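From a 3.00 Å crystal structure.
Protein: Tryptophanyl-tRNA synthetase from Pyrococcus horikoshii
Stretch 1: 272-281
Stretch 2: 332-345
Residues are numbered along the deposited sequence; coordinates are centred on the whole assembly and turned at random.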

# COMPACT_ATOMS: atom_id res chain seq x y z
N VAL B 272 19.93 -18.50 -29.30
CA VAL B 272 20.79 -17.38 -29.69
C VAL B 272 21.12 -17.48 -31.18
O VAL B 272 20.96 -16.50 -31.92
CB VAL B 272 22.09 -17.33 -28.86
CG1 VAL B 272 23.02 -16.22 -29.36
CG2 VAL B 272 21.78 -17.12 -27.39
N GLU B 273 21.57 -18.66 -31.60
CA GLU B 273 21.93 -18.92 -33.00
C GLU B 273 20.79 -18.60 -33.96
O GLU B 273 20.96 -17.80 -34.87
CB GLU B 273 22.41 -20.37 -33.17
CG GLU B 273 23.84 -20.62 -32.69
CD GLU B 273 24.16 -22.09 -32.47
OE1 GLU B 273 25.11 -22.37 -31.70
OE2 GLU B 273 23.49 -22.97 -33.04
N LYS B 274 19.63 -19.21 -33.73
CA LYS B 274 18.45 -18.99 -34.57
C LYS B 274 18.03 -17.52 -34.64
O LYS B 274 17.70 -17.03 -35.72
CB LYS B 274 17.27 -19.84 -34.09
CG LYS B 274 17.36 -21.32 -34.47
CD LYS B 274 16.17 -22.12 -33.94
CE LYS B 274 16.32 -22.45 -32.46
NZ LYS B 274 15.23 -23.33 -31.97
N LYS B 275 18.07 -16.82 -33.51
CA LYS B 275 17.66 -15.41 -33.45
C LYS B 275 18.59 -14.48 -34.25
O LYS B 275 18.12 -13.54 -34.90
CB LYS B 275 17.55 -14.93 -32.00
CG LYS B 275 16.26 -15.34 -31.32
CD LYS B 275 16.24 -14.94 -29.86
CE LYS B 275 15.04 -15.56 -29.15
NZ LYS B 275 14.96 -15.16 -27.72
N VAL B 276 19.89 -14.76 -34.19
CA VAL B 276 20.88 -13.95 -34.90
C VAL B 276 20.98 -14.33 -36.39
O VAL B 276 20.86 -13.47 -37.25
CB VAL B 276 22.27 -14.00 -34.21
CG1 VAL B 276 23.29 -13.17 -34.97
CG2 VAL B 276 22.17 -13.51 -32.77
N TRP B 277 21.19 -15.63 -36.66
CA TRP B 277 21.30 -16.14 -38.03
C TRP B 277 20.11 -15.77 -38.93
O TRP B 277 20.28 -15.44 -40.11
CB TRP B 277 21.41 -17.68 -38.04
CG TRP B 277 22.66 -18.34 -37.49
CD1 TRP B 277 22.70 -19.54 -36.83
CD2 TRP B 277 24.02 -17.90 -37.59
NE1 TRP B 277 23.99 -19.86 -36.49
CE2 TRP B 277 24.82 -18.87 -36.94
CE3 TRP B 277 24.63 -16.77 -38.14
CZ2 TRP B 277 26.21 -18.74 -36.84
CZ3 TRP B 277 26.02 -16.64 -38.04
CH2 TRP B 277 26.79 -17.63 -37.39
N LYS B 278 18.90 -15.85 -38.36
CA LYS B 278 17.63 -15.84 -39.10
C LYS B 278 17.32 -14.56 -39.87
O LYS B 278 16.68 -14.62 -40.93
CB LYS B 278 16.48 -16.14 -38.15
CG LYS B 278 15.24 -16.76 -38.79
CD LYS B 278 14.17 -17.09 -37.75
CE LYS B 278 14.55 -18.32 -36.92
NZ LYS B 278 13.65 -18.49 -35.74
N PHE B 279 17.75 -13.42 -39.35
CA PHE B 279 17.38 -12.14 -39.96
C PHE B 279 18.52 -11.39 -40.63
O PHE B 279 19.67 -11.45 -40.19
CB PHE B 279 16.65 -11.25 -38.94
CG PHE B 279 15.20 -11.60 -38.77
CD1 PHE B 279 14.81 -12.58 -37.85
CD2 PHE B 279 14.22 -10.96 -39.53
CE1 PHE B 279 13.46 -12.91 -37.69
CE2 PHE B 279 12.87 -11.29 -39.37
CZ PHE B 279 12.49 -12.27 -38.45
N THR B 280 18.18 -10.69 -41.71
CA THR B 280 19.13 -9.97 -42.57
C THR B 280 19.94 -8.89 -41.84
O THR B 280 21.12 -8.68 -42.14
CB THR B 280 18.42 -9.34 -43.80
OG1 THR B 280 17.34 -8.50 -43.35
CG2 THR B 280 17.85 -10.41 -44.72
N LEU B 281 19.28 -8.22 -40.88
CA LEU B 281 19.89 -7.16 -40.04
C LEU B 281 20.53 -6.02 -40.85
O LEU B 281 21.75 -6.04 -41.13
CB LEU B 281 20.89 -7.76 -39.02
CG LEU B 281 20.43 -8.89 -38.07
CD1 LEU B 281 21.62 -9.40 -37.27
CD2 LEU B 281 19.30 -8.44 -37.14
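Stretch 2 332-345: CGECKRYLISKIQE

What fills the apolar centre of the contact? Ile 340 of stretch 2 does, its CA-to-CB bond pointing toward stretch 1 and its side chain lodged as a knob among Val 272, Glu 273, Val 276 and Trp 277. With chi1 in m and chi2 in t, its CD1 lies 3.8 Å from CB of Val 276 and 3.5 Å from the centroid of the six-membered ring of Trp 277. That methyl stands only 8° off the ring normal, so it makes a CH-pi contact over the face of the indole. The other methyl, CG2 of Ile 340, is 4.0 Å from CG1 of Val 272 and 3.8 Å from CG of Glu 273. One turn further along, Ile 343 extends the apolar patch, with its CG2 3.8 Å from CG1 of Val 272.

How do the two backbones run to allow this? Stretch 2 is helical throughout, from Cys 332 to Glu 345, with regular backbone bonds such as Ile 340 N to Lys 336 O at 2.9 Å. It packs against the helix of residues 272-277 in a nearly antiparallel sense: the N-to-C directions differ by 150°, and the axes approach to 10.0 Å. The register follows from that direction. The CA of Glu 273 lies 6.4 Å from the CA of Ile 340, and the CA of Val 276 lies 6.9 Å from the CA of Lys 336, so going forward in one stretch means going back in the other.

Where does the large ring of Trp 277 go? Its CA-to-CB bond points away from stretch 2, yet the end of the side chain comes back and settles among Gly 333, Lys 336, Arg 337 and Ile 340. CZ3 of Trp 277 is 3.7 Å from CB of Lys 336, and CH2 of Trp 277 is 3.7 Å from CA of Arg 337. At the ring edge, CZ3 of Trp 277 lies 4.1 Å from the carbonyl O of Gly 333.

What closes the contact at its polar edge? At one end, NE2 of Gln 344 donates a 2.8 Å hydrogen bond to OE1 of Glu 273, with a favourable angle of 160° at the hydrogen. Towards the other end, CE of Lys 336 packs 4.0 Å from CD1 of Leu 281. The amine beyond it turns to main-chain carbonyls of stretch 1. NZ of Lys 336 donates a hydrogen bond to O of Phe 279 at 3.3 Å. A second, weak hydrogen bond runs from NZ of Lys 336 to O of Trp 277 at 3.5 Å.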

# COMPACT_ATOMS: atom_id res chain seq x y z
N CYS B 332 30.05 -10.29 -42.86
CA CYS B 332 29.05 -10.18 -41.79
C CYS B 332 28.83 -11.53 -41.10
O CYS B 332 28.55 -11.57 -39.90
CB CYS B 332 27.73 -9.62 -42.33
SG CYS B 332 26.53 -10.85 -42.89
N GLY B 333 28.95 -12.61 -41.87
CA GLY B 333 28.83 -13.97 -41.36
C GLY B 333 29.83 -14.28 -40.26
O GLY B 333 29.51 -14.99 -39.30
N GLU B 334 31.04 -13.74 -40.40
CA GLU B 334 32.07 -13.87 -39.37
C GLU B 334 31.71 -13.05 -38.13
O GLU B 334 31.90 -13.51 -37.00
CB GLU B 334 33.44 -13.43 -39.90
CG GLU B 334 34.03 -14.31 -41.03
CD GLU B 334 34.53 -15.67 -40.56
OE1 GLU B 334 34.79 -16.53 -41.43
OE2 GLU B 334 34.67 -15.90 -39.33
N CYS B 335 31.17 -11.86 -38.36
CA CYS B 335 30.79 -10.94 -37.29
C CYS B 335 29.63 -11.48 -36.45
O CYS B 335 29.65 -11.37 -35.22
CB CYS B 335 30.41 -9.57 -37.86
SG CYS B 335 31.72 -8.79 -38.83
N LYS B 336 28.64 -12.06 -37.12
CA LYS B 336 27.49 -12.66 -36.45
C LYS B 336 27.91 -13.89 -35.64
O LYS B 336 27.42 -14.11 -34.53
CB LYS B 336 26.40 -13.02 -37.46
CG LYS B 336 25.75 -11.81 -38.12
CD LYS B 336 24.88 -12.18 -39.31
CE LYS B 336 23.49 -12.60 -38.87
NZ LYS B 336 22.60 -12.88 -40.03
N ARG B 337 28.83 -14.68 -36.20
CA ARG B 337 29.40 -15.84 -35.53
C ARG B 337 30.22 -15.42 -34.31
O ARG B 337 30.22 -16.11 -33.28
CB ARG B 337 30.25 -16.66 -36.51
CG ARG B 337 30.86 -17.94 -35.96
CD ARG B 337 31.15 -18.97 -37.06
NE ARG B 337 31.83 -18.40 -38.23
CZ ARG B 337 31.23 -18.11 -39.38
NH1 ARG B 337 29.93 -18.32 -39.54
NH2 ARG B 337 31.94 -17.60 -40.38
N TYR B 338 30.91 -14.29 -34.44
CA TYR B 338 31.70 -13.72 -33.35
C TYR B 338 30.81 -13.19 -32.23
O TYR B 338 31.14 -13.33 -31.05
CB TYR B 338 32.63 -12.63 -33.89
CG TYR B 338 33.26 -11.74 -32.84
CD1 TYR B 338 34.13 -12.26 -31.88
CD2 TYR B 338 32.98 -10.38 -32.81
CE1 TYR B 338 34.71 -11.43 -30.92
CE2 TYR B 338 33.55 -9.54 -31.86
CZ TYR B 338 34.41 -10.08 -30.92
OH TYR B 338 34.97 -9.24 -29.98
N LEU B 339 29.68 -12.59 -32.60
CA LEU B 339 28.70 -12.10 -31.63
C LEU B 339 28.04 -13.24 -30.87
O LEU B 339 27.97 -13.22 -29.64
CB LEU B 339 27.64 -11.22 -32.31
CG LEU B 339 26.44 -10.73 -31.50
CD1 LEU B 339 26.85 -9.77 -30.39
CD2 LEU B 339 25.41 -10.07 -32.41
N ILE B 340 27.57 -14.25 -31.61
CA ILE B 340 26.89 -15.41 -31.03
C ILE B 340 27.74 -16.11 -29.97
O ILE B 340 27.25 -16.44 -28.89
CB ILE B 340 26.44 -16.42 -32.13
CG1 ILE B 340 25.28 -15.84 -32.94
CG2 ILE B 340 26.03 -17.75 -31.52
CD1 ILE B 340 25.04 -16.53 -34.26
N SER B 341 29.02 -16.31 -30.29
CA SER B 341 29.96 -16.98 -29.40
C SER B 341 30.11 -16.26 -28.06
O SER B 341 30.21 -16.91 -27.01
CB SER B 341 31.32 -17.15 -30.08
OG SER B 341 31.78 -15.92 -30.60
N LYS B 342 30.13 -14.93 -28.10
CA LYS B 342 30.25 -14.11 -26.90
C LYS B 342 28.95 -14.08 -26.07
O LYS B 342 29.00 -14.06 -24.84
CB LYS B 342 30.71 -12.69 -27.24
CG LYS B 342 32.06 -12.64 -27.94
CD LYS B 342 32.95 -11.54 -27.39
CE LYS B 342 33.59 -11.92 -26.05
NZ LYS B 342 34.44 -13.14 -26.15
N ILE B 343 27.81 -14.08 -26.76
CA ILE B 343 26.51 -14.19 -26.09
C ILE B 343 26.38 -15.57 -25.44
O ILE B 343 25.87 -15.68 -24.32
CB ILE B 343 25.33 -13.94 -27.07
CG1 ILE B 343 25.40 -12.53 -27.66
CG2 ILE B 343 23.99 -14.15 -26.35
CD1 ILE B 343 24.34 -12.24 -28.72
N GLN B 344 26.84 -16.61 -26.13
CA GLN B 344 26.77 -17.98 -25.63
C GLN B 344 27.70 -18.22 -24.44
O GLN B 344 27.34 -18.95 -23.52
CB GLN B 344 27.06 -18.98 -26.75
CG GLN B 344 25.88 -19.21 -27.69
CD GLN B 344 26.24 -20.04 -28.90
OE1 GLN B 344 27.40 -20.09 -29.32
NE2 GLN B 344 25.25 -20.70 -29.49
N GLU B 345 28.88 -17.60 -24.47
CA GLU B 345 29.83 -17.68 -23.36
C GLU B 345 29.21 -17.12 -22.08
O GLU B 345 29.27 -17.76 -21.03
CB GLU B 345 31.13 -16.94 -23.68
CG GLU B 345 32.15 -17.74 -24.48
CD GLU B 345 33.24 -16.86 -25.08
OE1 GLU B 345 33.71 -15.92 -24.40
OE2 GLU B 345 33.64 -17.12 -26.24